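Local structure of protein-tyrosine-phosphatase (Shewanella sp., 2Z72) at residues A5-V13 / T22-R30. The protein probably removes phosphate from protein tyrosine residues as a cold-active, zinc-containing phosphatase of the calcineurin-like phosphoesterase family. Residues are numbered along the deposited sequence; the frame is centred on the assembly and turned at random. Where two conformers were deposited one is given.
Sequences ATEFDGPYV and TAYWICDNR
Strands 8-13 and 22-27 run antiparallel, with Asp-9 facing Ile-26 and Tyr-12 facing Tyr-24 as hydrogen-bonded pairs. Between these pairs the register slips by one residue, a beta bulge at Gly-10 and cis Pro-11. Pro-11 packs over one face of the Trp-25 indole. Its CB stands 3.5 Å from the centroid of the six-membered indole ring, a CH-pi contact only 6° off the normal. CG of Trp-25 is anti to its carbonyl carbon (chi1 -50°), which lays the indole alongside the proline. The indole NE1 hydrogen-bonds to Thr-34 OG1 on strand 30-35, which extends this N-terminal beta hairpin to a three-stranded sheet. On the face that carries Asp-9, Tyr-12, Tyr-24 and Ile-26, Tyr-12 OH donates to Asp-9 OD1 at 2.6 Å, on the syn side of the carboxylate. Helix 166-172 packs on this face, and Asn-123 hydrogen-bonds the second carboxylate oxygen. A type I' turn, Cys-27 to Arg-30, leads into the third strand. Over this turn the Phe-8 ring lies across the backbone, with Asp-28 N 3.5 Å above its centre. With an alanine here in place of Phe-8, the peptide between Cys-27 and Asp-28 is likely to lose this aromatic cover. Asn-29 OD1 accepts a hydrogen bond from Glu-7 N at 2.8 Å, the donor standing 54° out of the carbonyl plane. Asn-29 N returns one to Glu-7 O at 3.2 Å. Thr-6 OG1 donates to the anti lone pair of Asp-28 OD1, 2.6 Å away.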
loop_
_atom_site.group_PDB
_atom_site.type_symbol
_atom_site.label_atom_id
_atom_site.label_comp_id
_atom_site.label_asym_id
_atom_site.label_seq_id
_atom_site.Cartn_x
_atom_site.Cartn_y
_atom_site.Cartn_z
ATOM N N ALA A 5 -10.090 -16.890 -23.363
ATOM C CA ALA A 5 -8.882 -16.912 -22.531
ATOM C C ALA A 5 -9.135 -17.247 -21.056
ATOM O O ALA A 5 -9.808 -16.545 -20.292
ATOM C CB ALA A 5 -8.138 -15.579 -22.669
ATOM N N THR A 6 -8.576 -18.369 -20.567
ATOM C CA THR A 6 -8.772 -18.725 -19.166
ATOM C C THR A 6 -7.811 -17.929 -18.299
ATOM O O THR A 6 -6.886 -17.246 -18.738
ATOM C CB THR A 6 -8.520 -20.239 -18.961
ATOM O OG1 THR A 6 -7.135 -20.351 -19.404
ATOM C CG2 THR A 6 -9.325 -21.184 -19.818
ATOM N N GLU A 7 -8.093 -18.017 -17.008
ATOM C CA GLU A 7 -7.173 -17.356 -16.149
ATOM C C GLU A 7 -6.154 -18.230 -15.396
ATOM O O GLU A 7 -6.344 -19.405 -15.118
ATOM C CB GLU A 7 -8.106 -16.664 -15.112
ATOM C CG GLU A 7 -9.315 -15.987 -15.747
ATOM C CD GLU A 7 -8.935 -14.614 -16.219
ATOM O OE1 GLU A 7 -7.774 -14.180 -15.976
ATOM O OE2 GLU A 7 -9.812 -14.000 -16.841
ATOM N N PHE A 8 -5.085 -17.555 -15.016
ATOM C CA PHE A 8 -4.130 -18.018 -14.022
ATOM C C PHE A 8 -4.083 -16.971 -12.924
ATOM O O PHE A 8 -3.905 -15.802 -13.262
ATOM C CB PHE A 8 -2.743 -18.211 -14.634
ATOM C CG PHE A 8 -2.675 -19.332 -15.654
ATOM C CD1 PHE A 8 -3.154 -19.141 -16.936
ATOM C CD2 PHE A 8 -2.141 -20.574 -15.339
ATOM C CE1 PHE A 8 -3.085 -20.144 -17.849
ATOM C CE2 PHE A 8 -2.038 -21.597 -16.280
ATOM C CZ PHE A 8 -2.523 -21.363 -17.526
ATOM N N ASP A 9 -4.236 -17.385 -11.679
ATOM C CA ASP A 9 -4.337 -16.415 -10.582
ATOM C C ASP A 9 -3.951 -17.103 -9.279
ATOM O O ASP A 9 -4.244 -18.281 -9.081
ATOM C CB ASP A 9 -5.734 -15.874 -10.492
ATOM C CG ASP A 9 -5.976 -14.854 -9.393
ATOM O OD1 ASP A 9 -7.104 -14.885 -8.874
ATOM O OD2 ASP A 9 -5.054 -14.062 -9.100
ATOM N N GLY A 10 -3.360 -16.362 -8.395
ATOM C CA GLY A 10 -2.973 -16.863 -7.075
ATOM C C GLY A 10 -1.517 -16.724 -6.789
ATOM O O GLY A 10 -0.781 -16.049 -7.520
ATOM N N PRO A 11 -1.023 -17.354 -5.722
ATOM C CA PRO A 11 -1.799 -18.205 -4.848
ATOM C C PRO A 11 -2.571 -17.440 -3.787
ATOM O O PRO A 11 -2.245 -16.294 -3.448
ATOM C CB PRO A 11 -0.678 -19.013 -4.184
ATOM C CG PRO A 11 0.494 -18.082 -4.095
ATOM C CD PRO A 11 0.412 -17.290 -5.384
ATOM N N TYR A 12 -3.617 -18.089 -3.289
ATOM C CA TYR A 12 -4.348 -17.683 -2.103
ATOM C C TYR A 12 -3.927 -18.671 -1.002
ATOM O O TYR A 12 -4.197 -19.856 -1.105
ATOM C CB TYR A 12 -5.842 -17.765 -2.359
ATOM C CG TYR A 12 -6.309 -16.825 -3.452
ATOM C CD1 TYR A 12 -6.346 -17.200 -4.792
ATOM C CD2 TYR A 12 -6.683 -15.511 -3.162
ATOM C CE1 TYR A 12 -6.784 -16.330 -5.777
ATOM C CE2 TYR A 12 -7.095 -14.671 -4.130
ATOM C CZ TYR A 12 -7.129 -15.053 -5.442
ATOM O OH TYR A 12 -7.563 -14.132 -6.379
ATOM N N VAL A 13 -3.215 -18.172 0.022
ATOM C CA VAL A 13 -2.606 -19.017 1.021
ATOM C C VAL A 13 -3.342 -18.902 2.342
ATOM O O VAL A 13 -3.606 -17.820 2.829
ATOM C CB VAL A 13 -1.099 -18.663 1.197
ATOM C CG1 VAL A 13 -0.504 -19.438 2.351
ATOM C CG2 VAL A 13 -0.315 -18.886 -0.072
ATOM N N THR A 22 -1.592 -23.876 3.304
ATOM C CA THR A 22 -2.146 -24.444 2.113
ATOM C C THR A 22 -2.297 -23.355 1.065
ATOM O O THR A 22 -2.682 -22.229 1.433
ATOM C CB THR A 22 -3.525 -25.036 2.418
ATOM O OG1 THR A 22 -3.427 -26.052 3.431
ATOM C CG2 THR A 22 -4.169 -25.663 1.157
ATOM N N ALA A 23 -1.982 -23.640 -0.161
ATOM C CA ALA A 23 -2.085 -22.694 -1.243
ATOM C C ALA A 23 -3.132 -23.147 -2.270
ATOM O O ALA A 23 -3.112 -24.311 -2.721
ATOM C CB ALA A 23 -0.737 -22.507 -1.922
ATOM N N TYR A 24 -3.982 -22.206 -2.664
ATOM C CA TYR A 24 -4.968 -22.360 -3.695
ATOM C C TYR A 24 -4.496 -21.605 -4.945
ATOM O O TYR A 24 -4.185 -20.411 -4.847
ATOM C CB TYR A 24 -6.318 -21.841 -3.260
ATOM C CG TYR A 24 -6.946 -22.588 -2.126
ATOM C CD1 TYR A 24 -6.929 -22.128 -0.822
ATOM C CD2 TYR A 24 -7.554 -23.773 -2.279
ATOM C CE1 TYR A 24 -7.518 -22.838 0.195
ATOM C CE2 TYR A 24 -8.128 -24.497 -1.247
ATOM C CZ TYR A 24 -8.110 -24.036 -0.016
ATOM O OH TYR A 24 -8.664 -24.729 1.004
ATOM N N TRP A 25 -4.497 -22.266 -6.086
ATOM C CA TRP A 25 -4.010 -21.741 -7.344
ATOM C C TRP A 25 -5.096 -21.879 -8.372
ATOM O O TRP A 25 -5.720 -22.961 -8.493
ATOM C CB TRP A 25 -2.797 -22.502 -7.847
ATOM C CG TRP A 25 -1.702 -22.696 -6.857
ATOM C CD1 TRP A 25 -1.644 -23.664 -5.889
ATOM C CD2 TRP A 25 -0.500 -21.958 -6.685
ATOM N NE1 TRP A 25 -0.526 -23.564 -5.156
ATOM C CE2 TRP A 25 0.233 -22.526 -5.607
ATOM C CE3 TRP A 25 0.060 -20.858 -7.348
ATOM C CZ2 TRP A 25 1.470 -22.012 -5.199
ATOM C CZ3 TRP A 25 1.292 -20.365 -6.935
ATOM C CH2 TRP A 25 2.002 -20.944 -5.852
ATOM N N ILE A 26 -5.348 -20.814 -9.136
ATOM C CA ILE A 26 -6.181 -20.911 -10.330
ATOM C C ILE A 26 -5.262 -21.098 -11.524
ATOM O O ILE A 26 -4.463 -20.226 -11.830
ATOM C CB ILE A 26 -7.052 -19.663 -10.538
ATOM C CG1 ILE A 26 -7.834 -19.317 -9.312
ATOM C CG2 ILE A 26 -7.969 -19.879 -11.739
ATOM C CD1 ILE A 26 -8.602 -20.466 -8.672
ATOM N N CYS A 27 -5.336 -22.286 -12.134
ATOM C CA CYS A 27 -4.460 -22.644 -13.248
ATOM C C CYS A 27 -5.339 -23.045 -14.426
ATOM O O CYS A 27 -5.991 -24.091 -14.380
ATOM C CB CYS A 27 -3.540 -23.786 -12.827
ATOM S SG CYS A 27 -2.659 -23.531 -11.301
ATOM N N ASP A 28 -5.434 -22.234 -15.459
ATOM C CA ASP A 28 -6.268 -22.540 -16.640
ATOM C C ASP A 28 -7.699 -22.759 -16.217
ATOM O O ASP A 28 -8.337 -23.728 -16.700
ATOM C CB ASP A 28 -5.738 -23.757 -17.362
ATOM C CG ASP A 28 -6.018 -23.841 -18.850
ATOM O OD1 ASP A 28 -6.466 -22.896 -19.520
ATOM O OD2 ASP A 28 -5.729 -24.963 -19.316
ATOM N N ASN A 29 -8.251 -21.904 -15.413
ATOM C CA ASN A 29 -9.637 -21.918 -14.972
ATOM C C ASN A 29 -10.016 -23.171 -14.167
ATOM O O ASN A 29 -11.198 -23.490 -14.038
ATOM C CB ASN A 29 -10.689 -21.700 -16.052
ATOM C CG ASN A 29 -10.926 -20.224 -16.360
ATOM O OD1 ASN A 29 -10.240 -19.353 -15.806
ATOM N ND2 ASN A 29 -11.848 -19.928 -17.273
ATOM N N ARG A 30 -9.035 -23.797 -13.535
ATOM C CA ARG A 30 -9.301 -24.917 -12.681
ATOM C C ARG A 30 -8.509 -24.667 -11.380
ATOM O O ARG A 30 -7.490 -23.970 -11.363
ATOM C CB ARG A 30 -8.846 -26.227 -13.325
ATOM C CG ARG A 30 -9.619 -26.619 -14.562
ATOM C CD ARG A 30 -10.924 -27.399 -14.346
ATOM N NE ARG A 30 -12.001 -26.514 -13.874
ATOM C CZ ARG A 30 -12.887 -25.769 -14.486
ATOM N NH1 ARG A 30 -13.761 -25.065 -13.752
ATOM N NH2 ARG A 30 -12.837 -25.766 -15.827
#